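Local structure of extracellular ligand-binding receptor (Desulfitobacterium hafniense, 4Q6B) at residues Thr112-Pro124 against His328-Val341. The protein probably serves as the extracellular substrate-binding component of an ABC amino-acid transporter, and is seen here holding leucine. Numbering follows the deposited sequence. Where two conformers were deposited one is given.
Sequences TDHGYIHVFRNIP and HRFDGRGDDIGDLV
Arg121 sets its CG between backbone N and carbonyl carbon (chi1 48°) and then runs extended to NE, which lays its guanidinium alongside the carboxylate of Asp335, the two planes nearly coplanar. Arg121 NE and NH1 both grip one oxygen, Arg121 NH1 lying 2.8 Å from Asp335 OD1 on its syn lone pair. The other oxygen, Asp335 OD2, takes the hydroxyl of Thr112 (OG1 2.8 Å away). In the conformer given, Arg333 bends at chi3 (-28°) and adds its NH2 to Asp335 OD2; its guanidinium lies with one face over Thr112 O, and Arg333 NH1 makes a salt bridge to Asp113 OD1 at 2.8 Å. An alanine in place of Asp335 would remove both oxygens and is likely to leave Arg121 without this carboxylate and the Thr112 hydroxyl without this acceptor. Arg121 N also bonds to Gly334 O, and Phe120 points its edge at the face of Phe330, a T-shaped pair with centroids 4.9 Å apart. In this periplasmic-binding-protein fold, the loop between strands 326-328 and 341-347 thus packs along strand 119-121, outermost in the five-stranded parallel sheet beside strand 101-103; Ile123's side chain lies about 6 Å from the bound leucine, while helix 311-317 packs against Phe120.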
ATOM      1  N   THR A 112      -6.009   3.067  11.395  1.00 16.17           N
ATOM      2  CA  THR A 112      -5.694   4.263  12.198  1.00 15.38           C
ATOM      3  C   THR A 112      -6.928   4.792  12.913  1.00 17.83           C
ATOM      4  O   THR A 112      -6.965   5.946  13.362  1.00 21.72           O
ATOM      5  CB  THR A 112      -5.051   5.364  11.310  1.00 19.86           C
ATOM      6  OG1 THR A 112      -5.866   5.569  10.158  1.00 21.97           O
ATOM      7  CG2 THR A 112      -3.690   4.916  10.838  1.00 19.30           C
ATOM      8  N   ASP A 113      -7.917   3.906  13.065  1.00 17.54           N
ATOM      9  CA  ASP A 113      -9.180   4.247  13.693  1.00 16.46           C
ATOM     10  C   ASP A 113      -9.347   3.538  15.024  1.00 17.25           C
ATOM     11  O   ASP A 113     -10.469   3.304  15.464  1.00 21.61           O
ATOM     12  CB  ASP A 113     -10.366   3.838  12.779  1.00 20.09           C
ATOM     13  CG  ASP A 113     -10.591   4.800  11.632  1.00 25.51           C
ATOM     14  OD1 ASP A 113      -9.949   5.886  11.573  1.00 26.63           O
ATOM     15  OD2 ASP A 113     -11.431   4.458  10.771  1.00 23.94           O
ATOM     16  N   HIS A 114      -8.247   3.172  15.691  1.00 18.19           N
ATOM     17  CA  HIS A 114      -8.370   2.473  16.980  1.00 16.71           C
ATOM     18  C   HIS A 114      -7.681   3.221  18.131  1.00 17.07           C
ATOM     19  O   HIS A 114      -7.482   2.653  19.208  1.00 19.37           O
ATOM     20  CB  HIS A 114      -7.706   1.088  16.868  1.00 20.20           C
ATOM     21  CG  HIS A 114      -8.504   0.109  16.069  1.00 20.54           C
ATOM     22  ND1 HIS A 114      -9.527  -0.628  16.615  1.00 22.16           N
ATOM     23  CD2 HIS A 114      -8.441  -0.244  14.764  1.00 22.05           C
ATOM     24  CE1 HIS A 114     -10.072  -1.390  15.684  1.00 24.69           C
ATOM     25  NE2 HIS A 114      -9.435  -1.179  14.550  1.00 22.21           N
ATOM     26  N   GLY A 115      -7.282   4.482  17.876  1.00 19.02           N
ATOM     27  CA  GLY A 115      -6.611   5.263  18.912  1.00 20.01           C
ATOM     28  C   GLY A 115      -5.181   4.830  19.198  1.00 16.61           C
ATOM     29  O   GLY A 115      -4.605   5.254  20.216  1.00 19.51           O
ATOM     30  N   TYR A 116      -4.568   4.033  18.312  1.00 14.65           N
ATOM     31  CA  TYR A 116      -3.195   3.630  18.586  1.00 13.75           C
ATOM     32  C   TYR A 116      -2.265   4.831  18.437  1.00 15.35           C
ATOM     33  O   TYR A 116      -2.516   5.735  17.604  1.00 19.36           O
ATOM     34  CB  TYR A 116      -2.740   2.635  17.530  1.00 12.87           C
ATOM     35  CG  TYR A 116      -3.502   1.346  17.394  1.00 18.07           C
ATOM     36  CD1 TYR A 116      -4.025   0.703  18.498  1.00 17.62           C
ATOM     37  CD2 TYR A 116      -3.660   0.761  16.137  1.00 19.08           C
ATOM     38  CE1 TYR A 116      -4.719  -0.561  18.353  1.00 20.14           C
ATOM     39  CE2 TYR A 116      -4.343  -0.435  15.980  1.00 23.76           C
ATOM     40  CZ  TYR A 116      -4.845  -1.099  17.077  1.00 18.30           C
ATOM     41  OH  TYR A 116      -5.489  -2.331  16.849  1.00 26.71           O
ATOM     42  N   ILE A 117      -1.150   4.800  19.172  1.00 13.68           N
ATOM     43  CA  ILE A 117      -0.168   5.876  19.156  1.00 15.03           C
ATOM     44  C   ILE A 117       1.146   5.436  18.492  1.00 16.16           C
ATOM     45  O   ILE A 117       1.951   6.291  18.107  1.00 18.71           O
ATOM     46  CB  ILE A 117       0.210   6.245  20.598  1.00 22.69           C
ATOM     47  CG1 ILE A 117      -0.946   6.893  21.326  1.00 24.82           C
ATOM     48  CG2 ILE A 117       1.358   7.215  20.621  1.00 31.33           C
ATOM     49  CD1 ILE A 117      -0.590   7.042  22.818  1.00 24.26           C
ATOM     50  N   HIS A 118       1.416   4.125  18.420  1.00 14.13           N
ATOM     51  CA  HIS A 118       2.721   3.642  17.956  1.00 14.24           C
ATOM     52  C   HIS A 118       2.665   3.034  16.561  1.00 13.66           C
ATOM     53  O   HIS A 118       3.557   2.304  16.113  1.00 15.47           O
ATOM     54  CB  HIS A 118       3.252   2.611  18.958  1.00 14.30           C
ATOM     55  CG  HIS A 118       3.464   3.183  20.321  1.00 13.46           C
ATOM     56  ND1 HIS A 118       4.572   3.940  20.634  1.00 14.62           N
ATOM     57  CD2 HIS A 118       2.694   3.154  21.439  1.00 12.62           C
ATOM     58  CE1 HIS A 118       4.481   4.350  21.887  1.00 13.10           C
ATOM     59  NE2 HIS A 118       3.359   3.882  22.403  1.00 16.03           N
ATOM     60  N   VAL A 119       1.563   3.289  15.900  1.00 11.62           N
ATOM     61  CA  VAL A 119       1.230   2.502  14.693  1.00 12.83           C
ATOM     62  C   VAL A 119       1.143   3.440  13.491  1.00 13.14           C
ATOM     63  O   VAL A 119       0.447   4.455  13.524  1.00 12.42           O
ATOM     64  CB  VAL A 119      -0.124   1.786  14.912  1.00 11.72           C
ATOM     65  CG1 VAL A 119      -0.615   1.096  13.657  1.00 13.34           C
ATOM     66  CG2 VAL A 119      -0.029   0.777  16.066  1.00 11.28           C
ATOM     67  N   PHE A 120       1.837   3.083  12.413  1.00 11.95           N
ATOM     68  CA  PHE A 120       2.010   3.993  11.253  1.00 11.42           C
ATOM     69  C   PHE A 120       1.901   3.226   9.958  1.00 13.50           C
ATOM     70  O   PHE A 120       2.042   2.029   9.962  1.00 11.75           O
ATOM     71  CB  PHE A 120       3.398   4.650  11.297  1.00 11.77           C
ATOM     72  CG  PHE A 120       3.636   5.529  12.511  1.00 16.40           C
ATOM     73  CD1 PHE A 120       3.439   6.890  12.420  1.00 14.41           C
ATOM     74  CD2 PHE A 120       4.015   4.978  13.746  1.00 14.40           C
ATOM     75  CE1 PHE A 120       3.638   7.716  13.527  1.00 14.48           C
ATOM     76  CE2 PHE A 120       4.254   5.791  14.844  1.00 13.02           C
ATOM     77  CZ  PHE A 120       4.065   7.172  14.734  1.00 13.18           C
ATOM     78  N   ARG A 121       1.669   3.915   8.848  1.00 13.34           N
ATOM     79  CA  ARG A 121       1.946   3.303   7.535  1.00 12.62           C
ATOM     80  C   ARG A 121       2.594   4.352   6.714  1.00 16.38           C
ATOM     81  O   ARG A 121       2.353   5.524   6.960  1.00 17.14           O
ATOM     82  CB  ARG A 121       0.670   2.842   6.859  1.00 13.89           C
ATOM     83  CG  ARG A 121      -0.427   3.879   6.853  1.00 15.58           C
ATOM     84  CD  ARG A 121      -1.566   3.445   5.897  1.00 18.56           C
ATOM     85  NE  ARG A 121      -2.813   4.003   6.431  1.00 20.77           N
ATOM     86  CZ  ARG A 121      -3.892   3.283   6.700  1.00 15.85           C
ATOM     87  NH1 ARG A 121      -4.952   3.863   7.264  1.00 16.48           N
ATOM     88  NH2 ARG A 121      -3.914   1.985   6.421  1.00 16.47           N
ATOM     89  N   ASN A 122       3.441   3.971   5.755  1.00 12.14           N
ATOM     90  CA  ASN A 122       4.151   4.989   4.941  1.00 12.85           C
ATOM     91  C   ASN A 122       3.634   5.000   3.512  1.00 15.25           C
ATOM     92  O   ASN A 122       4.333   5.394   2.585  1.00 17.59           O
ATOM     93  CB  ASN A 122       5.696   4.840   4.996  1.00 13.53           C
ATOM     94  CG  ASN A 122       6.172   3.580   4.313  1.00 17.89           C
ATOM     95  OD1 ASN A 122       5.400   2.620   4.188  1.00 20.91           O
ATOM     96  ND2 ASN A 122       7.416   3.574   3.842  1.00 16.43           N
ATOM     97  N   ILE A 123       2.371   4.611   3.340  1.00 13.07           N
ATOM     98  CA  ILE A 123       1.743   4.584   2.020  1.00 13.39           C
ATOM     99  C   ILE A 123       0.355   5.195   2.189  1.00 15.12           C
ATOM    100  O   ILE A 123      -0.167   5.250   3.322  1.00 18.47           O
ATOM    101  CB  ILE A 123       1.652   3.137   1.493  1.00 15.23           C
ATOM    102  CG1 ILE A 123       0.885   2.244   2.492  1.00 22.95           C
ATOM    103  CG2 ILE A 123       3.078   2.548   1.277  1.00 15.85           C
ATOM    104  CD1 ILE A 123       0.309   1.078   1.863  1.00 29.40           C
ATOM    105  N   PRO A 124      -0.273   5.621   1.086  1.00 13.32           N
ATOM    106  CA  PRO A 124      -1.639   6.178   1.198  1.00 14.72           C
ATOM    107  C   PRO A 124      -2.647   5.104   1.552  1.00 14.96           C
ATOM    108  O   PRO A 124      -2.510   3.940   1.139  1.00 17.09           O
ATOM    109  CB  PRO A 124      -1.954   6.688  -0.223  1.00 18.49           C
ATOM    110  CG  PRO A 124      -0.910   6.025  -1.122  1.00 21.78           C
ATOM    111  CD  PRO A 124       0.286   5.710  -0.281  1.00 13.06           C
ATOM    112  N   HIS A 328       6.770  12.281   2.531  1.00 17.19           N
ATOM    113  CA  HIS A 328       6.066  11.565   3.599  1.00 19.04           C
ATOM    114  C   HIS A 328       5.747  12.532   4.726  1.00 24.69           C
ATOM    115  O   HIS A 328       6.513  13.437   4.990  1.00 23.54           O
ATOM    116  CB  HIS A 328       6.965  10.456   4.165  1.00 17.66           C
ATOM    117  CG  HIS A 328       7.177   9.292   3.228  1.00 18.56           C
ATOM    118  ND1 HIS A 328       6.296   8.226   3.136  1.00 15.41           N
ATOM    119  CD2 HIS A 328       8.183   9.015   2.360  1.00 17.35           C
ATOM    120  CE1 HIS A 328       6.752   7.350   2.252  1.00 18.28           C
ATOM    121  NE2 HIS A 328       7.894   7.809   1.768  1.00 14.82           N
ATOM    122  N   ARG A 329       4.626  12.333   5.409  1.00 19.05           N
ATOM    123  CA  ARG A 329       4.390  13.084   6.639  1.00 18.25           C
ATOM    124  C   ARG A 329       3.348  12.354   7.460  1.00 20.96           C
ATOM    125  O   ARG A 329       2.272  12.050   6.953  1.00 17.88           O
ATOM    126  CB  ARG A 329       3.903  14.486   6.323  1.00 16.88           C
ATOM    127  CG  ARG A 329       3.713  15.301   7.572  1.00 17.97           C
ATOM    128  CD  ARG A 329       3.229  16.684   7.221  1.00 20.16           C
ATOM    129  NE  ARG A 329       3.373  17.500   8.442  1.00 27.06           N
ATOM    130  CZ  ARG A 329       3.407  18.832   8.457  1.00 27.09           C
ATOM    131  NH1 ARG A 329       3.535  19.486   9.619  1.00 30.31           N
ATOM    132  NH2 ARG A 329       3.327  19.517   7.316  1.00 24.09           N
ATOM    133  N   PHE A 330       3.670  12.065   8.710  1.00 18.31           N
ATOM    134  CA  PHE A 330       2.736  11.305   9.566  1.00 18.42           C
ATOM    135  C   PHE A 330       1.855  12.243  10.341  1.00 20.91           C
ATOM    136  O   PHE A 330       2.327  13.258  10.861  1.00 30.03           O
ATOM    137  CB  PHE A 330       3.495  10.429  10.542  1.00 17.89           C
ATOM    138  CG  PHE A 330       4.291   9.396   9.891  1.00 17.92           C
ATOM    139  CD1 PHE A 330       3.673   8.434   9.116  1.00 16.06           C
ATOM    140  CD2 PHE A 330       5.657   9.338  10.094  1.00 24.24           C
ATOM    141  CE1 PHE A 330       4.409   7.454   8.514  1.00 18.66           C
ATOM    142  CE2 PHE A 330       6.391   8.320   9.506  1.00 24.58           C
ATOM    143  CZ  PHE A 330       5.744   7.383   8.714  1.00 23.16           C
ATOM    144  N   ASP A 331       0.559  11.932  10.408  1.00 19.13           N
ATOM    145  CA  ASP A 331      -0.330  12.716  11.248  1.00 21.24           C
ATOM    146  C   ASP A 331      -0.483  12.109  12.655  1.00 18.93           C
ATOM    147  O   ASP A 331       0.223  11.145  13.011  1.00 17.57           O
ATOM    148  CB  ASP A 331      -1.681  13.022  10.561  1.00 22.49           C
ATOM    149  CG  ASP A 331      -2.613  11.800  10.441  1.00 26.19           C
ATOM    150  OD1 ASP A 331      -2.327  10.731  11.001  1.00 21.59           O
ATOM    151  OD2 ASP A 331      -3.674  11.930   9.789  1.00 33.77           O
ATOM    152  N   GLY A 332      -1.386  12.688  13.449  1.00 20.33           N
ATOM    153  CA  GLY A 332      -1.546  12.299  14.836  1.00 24.54           C
ATOM    154  C   GLY A 332      -2.074  10.875  14.994  1.00 23.51           C
ATOM    155  O   GLY A 332      -1.964  10.271  16.078  1.00 22.53           O
ATOM    156  N   ARG A 333      -2.644  10.342  13.924  0.50 23.21           N
ATOM    157  CA  ARG A 333      -3.217   9.003  13.982  0.50 22.25           C
ATOM    158  C   ARG A 333      -2.317   7.976  13.342  0.50 18.80           C
ATOM    159  O   ARG A 333      -2.596   6.781  13.413  0.50 17.59           O
ATOM    160  CB  ARG A 333      -4.592   9.007  13.329  0.50 23.45           C
ATOM    161  CG  ARG A 333      -5.434  10.158  13.827  0.50 28.67           C
ATOM    162  CD  ARG A 333      -6.854  10.000  13.361  0.50 33.02           C
ATOM    163  NE  ARG A 333      -6.869   9.254  12.111  0.50 32.89           N
ATOM    164  CZ  ARG A 333      -7.838   8.415  11.761  0.50 32.44           C
ATOM    165  NH1 ARG A 333      -8.879   8.225  12.566  0.50 34.60           N
ATOM    166  NH2 ARG A 333      -7.758   7.764  10.611  0.50 24.40           N
ATOM    167  N   GLY A 334      -1.224   8.427  12.724  1.00 15.16           N
ATOM    168  CA  GLY A 334      -0.315   7.505  12.088  1.00 15.33           C
ATOM    169  C   GLY A 334      -0.519   7.320  10.599  1.00 15.34           C
ATOM    170  O   GLY A 334       0.276   6.591  10.003  1.00 15.47           O
ATOM    171  N   ASP A 335      -1.510   7.976   9.992  1.00 18.09           N
ATOM    172  CA  ASP A 335      -1.618   7.965   8.521  1.00 19.71           C
ATOM    173  C   ASP A 335      -0.488   8.775   7.895  1.00 19.83           C
ATOM    174  O   ASP A 335       0.008   9.737   8.499  1.00 17.94           O
ATOM    175  CB  ASP A 335      -2.951   8.543   8.059  1.00 16.31           C
ATOM    176  CG  ASP A 335      -4.104   7.530   8.239  1.00 24.78           C
ATOM    177  OD1 ASP A 335      -3.904   6.369   7.844  1.00 28.87           O
ATOM    178  OD2 ASP A 335      -5.145   7.877   8.806  1.00 29.92           O
ATOM    179  N   ASP A 336      -0.090   8.387   6.695  1.00 17.41           N
ATOM    180  CA  ASP A 336       0.867   9.176   5.936  1.00 18.95           C
ATOM    181  C   ASP A 336       0.080  10.113   5.047  1.00 21.12           C
ATOM    182  O   ASP A 336      -0.686   9.672   4.159  1.00 22.12           O
ATOM    183  CB  ASP A 336       1.790   8.248   5.110  1.00 20.83           C
ATOM    184  CG  ASP A 336       3.099   8.929   4.703  1.00 22.69           C
ATOM    185  OD1 ASP A 336       3.110  10.175   4.491  1.00 23.07           O
ATOM    186  OD2 ASP A 336       4.130   8.215   4.582  1.00 24.08           O
ATOM    187  N   ILE A 337       0.204  11.415   5.307  1.00 18.68           N
ATOM    188  CA  ILE A 337      -0.642  12.338   4.596  1.00 21.21           C
ATOM    189  C   ILE A 337       0.123  12.977   3.448  1.00 23.84           C
ATOM    190  O   ILE A 337      -0.390  13.898   2.831  1.00 24.20           O
ATOM    191  CB  ILE A 337      -1.262  13.438   5.505  1.00 25.60           C
ATOM    192  CG1 ILE A 337      -0.182  14.288   6.202  1.00 25.69           C
ATOM    193  CG2 ILE A 337      -2.164  12.800   6.559  1.00 26.41           C
ATOM    194  CD1 ILE A 337      -0.740  15.491   7.031  1.00 24.10           C
ATOM    195  N   GLY A 338       1.313  12.459   3.143  1.00 19.81           N
ATOM    196  CA  GLY A 338       2.080  13.023   2.035  1.00 26.39           C
ATOM    197  C   GLY A 338       1.374  12.794   0.709  1.00 26.24           C
ATOM    198  O   GLY A 338       0.543  11.892   0.622  1.00 23.48           O
ATOM    199  N   ASP A 339       1.684  13.582  -0.315  1.00 27.10           N
ATOM    200  CA  ASP A 339       1.095  13.322  -1.640  1.00 26.76           C
ATOM    201  C   ASP A 339       1.838  12.163  -2.319  1.00 29.05           C
ATOM    202  O   ASP A 339       2.733  12.357  -3.150  1.00 32.16           O
ATOM    203  CB  ASP A 339       1.060  14.573  -2.530  1.00 36.19           C
ATOM    204  CG  ASP A 339      -0.106  14.540  -3.520  1.00 43.39           C
ATOM    205  OD1 ASP A 339      -0.448  13.426  -4.001  1.00 42.56           O
ATOM    206  OD2 ASP A 339      -0.706  15.608  -3.785  1.00 49.38           O
ATOM    207  N   LEU A 340       1.439  10.949  -1.944  1.00 18.67           N
ATOM    208  CA  LEU A 340       2.140   9.736  -2.362  1.00 14.32           C
ATOM    209  C   LEU A 340       1.359   8.909  -3.394  1.00 15.27           C
ATOM    210  O   LEU A 340       1.899   7.926  -3.895  1.00 16.82           O
ATOM    211  CB  LEU A 340       2.371   8.827  -1.158  1.00 14.00           C
ATOM    212  CG  LEU A 340       3.272   9.528  -0.152  1.00 16.83           C
ATOM    213  CD1 LEU A 340       3.128   8.842   1.194  1.00 16.96           C
ATOM    214  CD2 LEU A 340       4.736   9.485  -0.650  1.00 23.05           C
ATOM    215  N   VAL A 341       0.121   9.276  -3.715  1.00 14.79           N
ATOM    216  CA  VAL A 341      -0.632   8.453  -4.660  1.00 14.98           C
ATOM    217  C   VAL A 341      -0.060   8.622  -6.080  1.00 15.46           C
ATOM    218  O   VAL A 341       0.189   9.768  -6.556  1.00 17.75           O
ATOM    219  CB  VAL A 341      -2.113   8.820  -4.668  1.00 15.92           C
ATOM    220  CG1 VAL A 341      -2.864   8.136  -5.883  1.00 16.46           C
ATOM    221  CG2 VAL A 341      -2.751   8.418  -3.327  1.00 18.24           C
TER
HETATM  222  O   HOH W   1      -4.203   5.637  15.340  1.00 20.77           O
HETATM  223  O   HOH W   2      -6.939   6.504   7.166  1.00 46.29           O
HETATM  224  O   HOH W   3      -1.760   6.399   5.132  1.00 21.78           O